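Local coordinates for putative glycosyltransferase (Mannosyltransferase) involved in glycosylating the PBCV-1 major capsid protein (Paramecium bursaria Chlorella virus 1, PDB 2P6W) that probably transfers sugar from a nucleotide-sugar donor, binding UDP-glucose and manganese in its N-terminal domain, and is thought to help glycosylate the viral major capsid protein, at residues Ser96-Ser101 with His108-Ala113; Tyr118-Gly123 with Tyr169-Pro174; Thr122-Val127 with Ala191-Met196. All coordinates share one frame; numbering follows the deposited sequence.

The three contacts lie close together in one GT-A-type domain, with centres about 8 to 9 Å apart. Along the chain, contact 1 closes before contacts 2 and 3 open, and those two share Thr122 and Gly123. All three reach the mixed six-stranded sheet. Contact 1 sets a loop against strand 107-110, contact 2 joins the loop before strand 124-128 to the outermost strand 169-172, and contact 3 joins strand 124-128 to strand 193-195 of the small sheet. Strand 107-110 lies between strands 124-128 and 169-172. Contact 3 holds the manganese ligand His195; contacts 1 and 2 pack the part of the sheet near it.

Contact 1 (Ser96-Ser101 with His108-Ala113); sequences SFIDLS and HTFHEA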
loop_
_atom_site.group_PDB
_atom_site.type_symbol
_atom_site.label_atom_id
_atom_site.label_comp_id
_atom_site.label_asym_id
_atom_site.label_seq_id
_atom_site.Cartn_x
_atom_site.Cartn_y
_atom_site.Cartn_z
ATOM N N SER A 96 -2.857 6.390 -15.591
ATOM C CA SER A 96 -2.773 7.810 -15.923
ATOM C C SER A 96 -1.776 8.539 -15.020
ATOM O O SER A 96 -1.375 9.667 -15.319
ATOM C CB SER A 96 -4.144 8.497 -15.870
ATOM O OG SER A 96 -4.664 8.477 -14.552
ATOM N N PHE A 97 -1.386 7.885 -13.916
ATOM C CA PHE A 97 -0.534 8.495 -12.879
ATOM C C PHE A 97 0.861 7.882 -12.816
ATOM O O PHE A 97 1.792 8.499 -12.280
ATOM C CB PHE A 97 -1.192 8.346 -11.498
ATOM C CG PHE A 97 -2.456 9.146 -11.344
ATOM C CD1 PHE A 97 -2.410 10.486 -10.941
ATOM C CD2 PHE A 97 -3.683 8.566 -11.607
ATOM C CE1 PHE A 97 -3.581 11.232 -10.819
ATOM C CE2 PHE A 97 -4.864 9.297 -11.468
ATOM C CZ PHE A 97 -4.813 10.624 -11.072
ATOM N N ILE A 98 1.000 6.665 -13.336
ATOM C CA ILE A 98 2.273 5.953 -13.292
ATOM C C ILE A 98 2.471 5.089 -14.529
ATOM O O ILE A 98 1.517 4.512 -15.053
ATOM C CB ILE A 98 2.415 5.107 -11.966
ATOM C CG1 ILE A 98 3.778 4.419 -11.878
ATOM C CG2 ILE A 98 1.285 4.106 -11.814
ATOM C CD1 ILE A 98 4.103 3.885 -10.469
ATOM N N ASP A 99 3.716 5.036 -14.998
ATOM C CA ASP A 99 4.098 4.259 -16.163
ATOM C C ASP A 99 4.551 2.883 -15.669
ATOM O O ASP A 99 5.597 2.771 -15.015
ATOM C CB ASP A 99 5.245 4.991 -16.870
ATOM C CG ASP A 99 5.797 4.237 -18.058
ATOM O OD1 ASP A 99 5.288 3.151 -18.398
ATOM O OD2 ASP A 99 6.750 4.769 -18.666
ATOM N N LEU A 100 3.759 1.852 -15.982
ATOM C CA LEU A 100 4.065 0.476 -15.566
ATOM C C LEU A 100 4.639 -0.377 -16.701
ATOM O O LEU A 100 4.657 -1.610 -16.607
ATOM C CB LEU A 100 2.814 -0.195 -14.977
ATOM C CG LEU A 100 2.255 0.448 -13.698
ATOM C CD1 LEU A 100 0.940 -0.212 -13.302
ATOM C CD2 LEU A 100 3.270 0.396 -12.564
ATOM N N SER A 101 5.127 0.274 -17.753
ATOM C CA SER A 101 5.521 -0.433 -18.978
ATOM C C SER A 101 6.899 -1.083 -18.971
ATOM O O SER A 101 7.164 -1.930 -19.841
ATOM C CB SER A 101 5.406 0.491 -20.192
ATOM O OG SER A 101 6.366 1.514 -20.118
ATOM N N HIS A 108 7.377 -0.600 -7.475
ATOM C CA HIS A 108 7.267 0.849 -7.509
ATOM C C HIS A 108 6.933 1.324 -6.102
ATOM O O HIS A 108 5.967 0.840 -5.495
ATOM C CB HIS A 108 6.162 1.282 -8.475
ATOM C CG HIS A 108 6.527 1.086 -9.907
ATOM N ND1 HIS A 108 6.204 -0.051 -10.609
ATOM C CD2 HIS A 108 7.237 1.863 -10.750
ATOM C CE1 HIS A 108 6.697 0.034 -11.831
ATOM N NE2 HIS A 108 7.311 1.196 -11.948
ATOM N N THR A 109 7.770 2.219 -5.566
ATOM C CA THR A 109 7.604 2.750 -4.218
ATOM C C THR A 109 7.671 4.272 -4.252
ATOM O O THR A 109 7.900 4.870 -5.316
ATOM C CB THR A 109 8.694 2.175 -3.256
ATOM O OG1 THR A 109 9.993 2.504 -3.783
ATOM C CG2 THR A 109 8.535 0.666 -3.147
ATOM N N PHE A 110 7.458 4.895 -3.100
ATOM C CA PHE A 110 7.309 6.356 -3.004
ATOM C C PHE A 110 8.075 6.906 -1.830
ATOM O O PHE A 110 8.063 6.318 -0.751
ATOM C CB PHE A 110 5.816 6.735 -2.924
ATOM C CG PHE A 110 5.040 6.112 -4.017
ATOM C CD1 PHE A 110 5.000 6.717 -5.268
ATOM C CD2 PHE A 110 4.449 4.864 -3.844
ATOM C CE1 PHE A 110 4.354 6.101 -6.335
ATOM C CE2 PHE A 110 3.800 4.242 -4.887
ATOM C CZ PHE A 110 3.752 4.855 -6.150
ATOM N N HIS A 111 8.759 8.028 -2.056
ATOM C CA HIS A 111 9.431 8.685 -0.954
ATOM C C HIS A 111 8.450 9.526 -0.148
ATOM O O HIS A 111 7.273 9.647 -0.510
ATOM C CB HIS A 111 10.645 9.501 -1.432
ATOM C CG HIS A 111 10.301 10.760 -2.167
ATOM N ND1 HIS A 111 9.872 11.899 -1.522
ATOM C CD2 HIS A 111 10.393 11.083 -3.483
ATOM C CE1 HIS A 111 9.673 12.856 -2.409
ATOM N NE2 HIS A 111 9.998 12.392 -3.605
ATOM N N GLU A 112 8.937 10.064 0.974
ATOM C CA GLU A 112 8.106 10.926 1.844
ATOM C C GLU A 112 8.904 12.160 2.259
ATOM O O GLU A 112 8.729 12.687 3.353
ATOM C CB GLU A 112 7.573 10.160 3.064
ATOM C CG GLU A 112 8.631 9.392 3.894
ATOM C CD GLU A 112 8.075 8.797 5.178
ATOM O OE1 GLU A 112 6.847 8.576 5.261
ATOM O OE2 GLU A 112 8.879 8.546 6.100
ATOM N N ALA A 113 9.735 12.653 1.346
ATOM C CA ALA A 113 10.624 13.779 1.637
ATOM C C ALA A 113 9.960 15.127 1.405
ATOM O O ALA A 113 9.044 15.224 0.601
ATOM C CB ALA A 113 11.868 13.679 0.761
#
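Ile98 and Leu100 both bring a terminal methyl group to the imidazole of His108. They reach different parts of the ring. Ile98 CD1 lies 3.7 Å from His108 CD2 and equally near CG, on the side of the ring next to CB. Leu100 CD2 is 3.5 Å from His108 CE1 and also close to ND1. Both methyls come from the same side of the ring plane, at a slant. The Ile98 side chain is extended, with CG1 anti to the backbone N (chi1 -177°), which carries CD1 out to the ring. Leu100 starts less directly toward the strand, but its branched end bends closer.

The same Ile98 methyl also approaches Phe110, with CD1 4.4 Å from Phe110 CZ. It therefore lies near two aromatic residues that alternate along strand 107-110, with Thr109 between them facing the other way. This strand belongs to the mixed sheet of the GT-A-type domain. Residues 96-101 belong to the irregular loop that leads from strand 83-85 to strand 107-110. The contact is made by van der Waals packing and buries about 160 Å² over both sides. His108 also meets the rings of Trp75 and His172, and Phe110 packs on Val124 and Phe126 of strand 124-128.

The loop has its own polar brace. Asp99 OD1 accepts from Ser101 N at 3.0 Å, which makes an Asx turn. This donor comes from the anti side, 35° out of the carboxylate plane. Ser101 OG gives a second bond at 2.6 Å, to the syn lone pair of Asp99 OD1. Two donors thus grip one oxygen and should restrict the rotation of the carboxylate just beside Leu100.

Contact 2 (Tyr118-Gly123 with Tyr169-Pro174); sequences YPINTG and YIVHDP
Pro119 meets Val171 through its backbone, with Pro119 O 4.2 Å from Val171 CG1. Ile120 carries the main part of the contact. Its branch methyl CG2 is 3.8 Å from Val171 CG2 and 3.9 Å from Val171 CG1. One methyl thus faces both prongs of the valine, and the two side chains cross at about a right angle. In Ile120 CG1 is placed between the backbone N and the carbonyl carbon (chi1 60°), while CG2 stands beside the N and does the touching. Asn121 turns the chain after this apolar step. Its backbone hydrogen bond to Phe110 ties the loop to the GT-A-type domain's mixed sheet. Its OD1 accepts from Gly123 N at 2.9 Å, an Asx turn, with the donor tilted 30° from the carbonyl plane. Asn178 ND2 is a second donor to that oxygen, and Asn121 ND2 is bonded to Glu112. The amide is therefore held at both ends, on the way into strand 124-128.

Ile120 also packs on Tyr158 of helix 153-164 and on Thr109 of strand 107-110. Val171 touches Thr109 too. The small apolar contact, about 81 Å² in all, thus lies where the loop passes between that helix and the outermost strand 169-172.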
loop_
_atom_site.group_PDB
_atom_site.type_symbol
_atom_site.label_atom_id
_atom_site.label_comp_id
_atom_site.label_asym_id
_atom_site.label_seq_id
_atom_site.Cartn_x
_atom_site.Cartn_y
_atom_site.Cartn_z
ATOM N N TYR A 118 11.733 8.319 6.699
ATOM C CA TYR A 118 12.367 7.156 6.057
ATOM C C TYR A 118 12.430 7.351 4.524
ATOM O O TYR A 118 11.615 8.100 3.948
ATOM C CB TYR A 118 11.605 5.873 6.450
ATOM C CG TYR A 118 12.448 4.630 6.232
ATOM C CD1 TYR A 118 13.547 4.365 7.055
ATOM C CD2 TYR A 118 12.183 3.755 5.185
ATOM C CE1 TYR A 118 14.344 3.249 6.849
ATOM C CE2 TYR A 118 12.970 2.625 4.979
ATOM C CZ TYR A 118 14.053 2.387 5.814
ATOM O OH TYR A 118 14.864 1.296 5.594
ATOM N N PRO A 119 13.443 6.750 3.847
ATOM C CA PRO A 119 13.510 6.994 2.396
ATOM C C PRO A 119 12.313 6.561 1.541
ATOM O O PRO A 119 12.123 7.116 0.457
ATOM C CB PRO A 119 14.762 6.231 1.959
ATOM C CG PRO A 119 15.608 6.179 3.193
ATOM C CD PRO A 119 14.618 5.995 4.333
ATOM N N ILE A 120 11.537 5.582 2.008
ATOM C CA ILE A 120 10.298 5.212 1.313
ATOM C C ILE A 120 9.161 5.069 2.316
ATOM O O ILE A 120 9.388 4.772 3.505
ATOM C CB ILE A 120 10.434 3.910 0.447
ATOM C CG1 ILE A 120 10.838 2.699 1.312
ATOM C CG2 ILE A 120 11.443 4.110 -0.663
ATOM C CD1 ILE A 120 10.798 1.345 0.579
ATOM N N ASN A 121 7.936 5.276 1.827
ATOM C CA ASN A 121 6.758 5.002 2.634
ATOM C C ASN A 121 5.936 3.935 1.923
ATOM O O ASN A 121 5.424 4.178 0.824
ATOM C CB ASN A 121 5.958 6.289 2.815
ATOM C CG ASN A 121 4.715 6.084 3.633
ATOM O OD1 ASN A 121 3.814 5.326 3.248
ATOM N ND2 ASN A 121 4.617 6.813 4.746
ATOM N N THR A 122 5.818 2.756 2.550
ATOM C CA THR A 122 5.213 1.605 1.878
ATOM C C THR A 122 3.717 1.457 2.161
ATOM O O THR A 122 3.148 0.383 1.952
ATOM C CB THR A 122 5.950 0.287 2.219
ATOM O OG1 THR A 122 6.046 0.148 3.640
ATOM C CG2 THR A 122 7.356 0.253 1.572
ATOM N N GLY A 123 3.080 2.556 2.578
ATOM C CA GLY A 123 1.621 2.591 2.739
ATOM C C GLY A 123 0.917 2.388 1.400
ATOM O O GLY A 123 -0.256 2.001 1.347
ATOM N N TYR A 169 13.708 -1.620 -9.283
ATOM C CA TYR A 169 12.741 -0.856 -8.491
ATOM C C TYR A 169 12.859 0.623 -8.802
ATOM O O TYR A 169 13.911 1.094 -9.264
ATOM C CB TYR A 169 12.974 -1.080 -6.997
ATOM C CG TYR A 169 14.329 -0.632 -6.498
ATOM C CD1 TYR A 169 14.524 0.661 -6.000
ATOM C CD2 TYR A 169 15.441 -1.500 -6.547
ATOM C CE1 TYR A 169 15.789 1.059 -5.538
ATOM C CE2 TYR A 169 16.699 -1.105 -6.072
ATOM C CZ TYR A 169 16.856 0.181 -5.590
ATOM O OH TYR A 169 18.093 0.584 -5.139
ATOM N N ILE A 170 11.774 1.355 -8.528
ATOM C CA ILE A 170 11.779 2.795 -8.692
ATOM C C ILE A 170 11.184 3.422 -7.442
ATOM O O ILE A 170 10.181 2.927 -6.921
ATOM C CB ILE A 170 10.990 3.257 -9.936
ATOM C CG1 ILE A 170 11.587 2.632 -11.212
ATOM C CG2 ILE A 170 11.052 4.784 -10.075
ATOM C CD1 ILE A 170 10.863 3.059 -12.531
ATOM N N VAL A 171 11.811 4.505 -6.980
ATOM C CA VAL A 171 11.257 5.346 -5.913
ATOM C C VAL A 171 10.790 6.628 -6.576
ATOM O O VAL A 171 11.605 7.369 -7.140
ATOM C CB VAL A 171 12.291 5.654 -4.794
ATOM C CG1 VAL A 171 11.653 6.491 -3.697
ATOM C CG2 VAL A 171 12.831 4.358 -4.185
ATOM N N HIS A 172 9.479 6.832 -6.525
ATOM C CA HIS A 172 8.795 7.936 -7.186
ATOM C C HIS A 172 8.446 9.028 -6.175
ATOM O O HIS A 172 8.321 8.766 -4.979
ATOM C CB HIS A 172 7.470 7.453 -7.763
ATOM C CG HIS A 172 7.602 6.488 -8.901
ATOM N ND1 HIS A 172 7.527 5.123 -8.735
ATOM C CD2 HIS A 172 7.761 6.698 -10.229
ATOM C CE1 HIS A 172 7.630 4.533 -9.912
ATOM N NE2 HIS A 172 7.773 5.463 -10.835
ATOM N N ASP A 173 8.240 10.236 -6.686
ATOM C CA ASP A 173 7.565 11.290 -5.925
ATOM C C ASP A 173 6.223 10.751 -5.470
ATOM O O ASP A 173 5.596 9.964 -6.189
ATOM C CB ASP A 173 7.331 12.520 -6.793
ATOM C CG ASP A 173 8.616 13.312 -7.068
ATOM O OD1 ASP A 173 9.603 13.199 -6.300
ATOM O OD2 ASP A 173 8.625 14.056 -8.069
ATOM N N PRO A 174 5.780 11.149 -4.267
ATOM C CA PRO A 174 4.534 10.634 -3.721
ATOM C C PRO A 174 3.270 11.473 -3.943
ATOM O O PRO A 174 2.200 11.123 -3.420
ATOM C CB PRO A 174 4.846 10.608 -2.224
ATOM C CG PRO A 174 5.634 11.893 -2.037
ATOM C CD PRO A 174 6.507 11.976 -3.284
#

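Contact 3 (Thr122-Val127 with Ala191-Met196); sequences TGVKFV and ALFVHM. With MN (manganese (II) ion), chain B.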
loop_
_atom_site.group_PDB
_atom_site.type_symbol
_atom_site.label_atom_id
_atom_site.label_comp_id
_atom_site.label_asym_id
_atom_site.label_seq_id
_atom_site.Cartn_x
_atom_site.Cartn_y
_atom_site.Cartn_z
ATOM N N THR A 122 5.818 2.756 2.550
ATOM C CA THR A 122 5.213 1.605 1.878
ATOM C C THR A 122 3.717 1.457 2.161
ATOM O O THR A 122 3.148 0.383 1.952
ATOM C CB THR A 122 5.950 0.287 2.219
ATOM O OG1 THR A 122 6.046 0.148 3.640
ATOM C CG2 THR A 122 7.356 0.253 1.572
ATOM N N GLY A 123 3.080 2.556 2.578
ATOM C CA GLY A 123 1.621 2.591 2.739
ATOM C C GLY A 123 0.917 2.388 1.400
ATOM O O GLY A 123 -0.256 2.001 1.347
ATOM N N VAL A 124 1.643 2.676 0.319
ATOM C CA VAL A 124 1.232 2.383 -1.067
ATOM C C VAL A 124 2.441 1.727 -1.731
ATOM O O VAL A 124 3.525 2.315 -1.732
ATOM C CB VAL A 124 0.886 3.672 -1.852
ATOM C CG1 VAL A 124 0.469 3.317 -3.266
ATOM C CG2 VAL A 124 -0.264 4.427 -1.151
ATOM N N LYS A 125 2.260 0.518 -2.266
ATOM C CA LYS A 125 3.399 -0.269 -2.759
ATOM C C LYS A 125 2.925 -1.173 -3.883
ATOM O O LYS A 125 2.007 -1.985 -3.692
ATOM C CB LYS A 125 3.982 -1.132 -1.622
ATOM C CG LYS A 125 5.141 -2.027 -2.026
ATOM C CD LYS A 125 5.660 -2.873 -0.847
ATOM C CE LYS A 125 4.681 -3.982 -0.448
ATOM N NZ LYS A 125 5.382 -5.016 0.442
ATOM N N PHE A 126 3.544 -1.015 -5.056
ATOM C CA PHE A 126 3.273 -1.850 -6.225
ATOM C C PHE A 126 4.276 -2.977 -6.260
ATOM O O PHE A 126 5.477 -2.734 -6.193
ATOM C CB PHE A 126 3.465 -1.054 -7.522
ATOM C CG PHE A 126 2.396 -0.030 -7.796
ATOM C CD1 PHE A 126 1.375 -0.313 -8.691
ATOM C CD2 PHE A 126 2.447 1.243 -7.212
ATOM C CE1 PHE A 126 0.384 0.645 -8.988
ATOM C CE2 PHE A 126 1.451 2.207 -7.505
ATOM C CZ PHE A 126 0.438 1.902 -8.399
ATOM N N VAL A 127 3.770 -4.202 -6.395
ATOM C CA VAL A 127 4.596 -5.408 -6.413
ATOM C C VAL A 127 4.238 -6.239 -7.648
ATOM O O VAL A 127 3.092 -6.673 -7.791
ATOM C CB VAL A 127 4.309 -6.293 -5.167
ATOM C CG1 VAL A 127 5.289 -7.465 -5.115
ATOM C CG2 VAL A 127 4.393 -5.479 -3.888
ATOM N N ALA A 191 -4.571 14.381 -5.938
ATOM C CA ALA A 191 -4.005 13.043 -5.761
ATOM C C ALA A 191 -4.960 11.964 -6.266
ATOM O O ALA A 191 -6.148 12.222 -6.447
ATOM C CB ALA A 191 -3.680 12.805 -4.282
ATOM N N LEU A 192 -4.437 10.763 -6.491
ATOM C CA LEU A 192 -5.281 9.593 -6.655
ATOM C C LEU A 192 -5.425 8.921 -5.288
ATOM O O LEU A 192 -6.543 8.731 -4.813
ATOM C CB LEU A 192 -4.681 8.604 -7.649
ATOM C CG LEU A 192 -5.479 7.300 -7.802
ATOM C CD1 LEU A 192 -6.924 7.575 -8.282
ATOM C CD2 LEU A 192 -4.709 6.365 -8.780
ATOM N N PHE A 193 -4.290 8.554 -4.677
ATOM C CA PHE A 193 -4.291 7.901 -3.350
ATOM C C PHE A 193 -3.868 8.869 -2.246
ATOM O O PHE A 193 -2.767 9.416 -2.273
ATOM C CB PHE A 193 -3.364 6.671 -3.357
ATOM C CG PHE A 193 -3.791 5.609 -4.335
ATOM C CD1 PHE A 193 -5.116 5.187 -4.377
ATOM C CD2 PHE A 193 -2.875 5.040 -5.221
ATOM C CE1 PHE A 193 -5.537 4.201 -5.280
ATOM C CE2 PHE A 193 -3.278 4.067 -6.111
ATOM C CZ PHE A 193 -4.619 3.649 -6.147
ATOM N N VAL A 194 -4.770 9.079 -1.289
ATOM C CA VAL A 194 -4.543 10.014 -0.206
ATOM C C VAL A 194 -4.257 9.199 1.061
ATOM O O VAL A 194 -5.004 8.286 1.404
ATOM C CB VAL A 194 -5.767 10.928 0.008
ATOM C CG1 VAL A 194 -5.528 11.868 1.187
ATOM C CG2 VAL A 194 -6.074 11.726 -1.265
ATOM N N HIS A 195 -3.182 9.520 1.770
ATOM C CA HIS A 195 -2.717 8.643 2.832
ATOM C C HIS A 195 -2.806 9.347 4.197
ATOM O O HIS A 195 -2.113 10.321 4.439
ATOM C CB HIS A 195 -1.291 8.183 2.509
ATOM C CG HIS A 195 -0.697 7.242 3.512
ATOM N ND1 HIS A 195 0.604 6.782 3.413
ATOM C CD2 HIS A 195 -1.220 6.662 4.624
ATOM C CE1 HIS A 195 0.853 5.960 4.423
ATOM N NE2 HIS A 195 -0.233 5.877 5.176
ATOM N N MET A 196 -3.718 8.889 5.046
ATOM C CA MET A 196 -3.876 9.473 6.387
ATOM C C MET A 196 -2.828 8.919 7.354
ATOM O O MET A 196 -3.154 8.289 8.361
ATOM C CB MET A 196 -5.298 9.217 6.909
ATOM C CG MET A 196 -6.419 9.770 6.025
ATOM S SD MET A 196 -8.049 9.337 6.706
ATOM C CE MET A 196 -8.012 7.548 6.541
HETATM MN MN MN B . -0.513 4.178 6.729
#
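Val124 and Phe193 make the apolar part of this contact. Val124 CG1 lies 4.2 Å from Phe193 CD2 and approaches the ring at a slant. The side chain of Leu192 covers one face of that ring, with CG 3.9 Å above its centre. Val83, Val85 and Leu77 also pack on Phe193.

Gly123 meets His195 through its backbone, with Gly123 CA 3.8 Å from His195 CE1. Gly123 has no side chain, and its CA comes right up to the imidazole. The segments belong to different sheets: strand 124-128 to the large mixed sheet, and strand 193-195 to the small three-stranded one. The metal site of the GT-A-type domain lies at the Gly123-His195 end of the two segments.

His195 NE2 binds manganese at 2.3 Å. CG of His195 is anti to the backbone N (chi1 -179°), which extends the ring toward the ion. Asp80 and Asp82, the DxD motif, supply OD2 ligands to the same ion. At the other ring nitrogen, His195 ND1 is hydrogen-bonded to Asn178 OD1. This second-shell bond probably holds the ring in the rotation that turns NE2 to the metal.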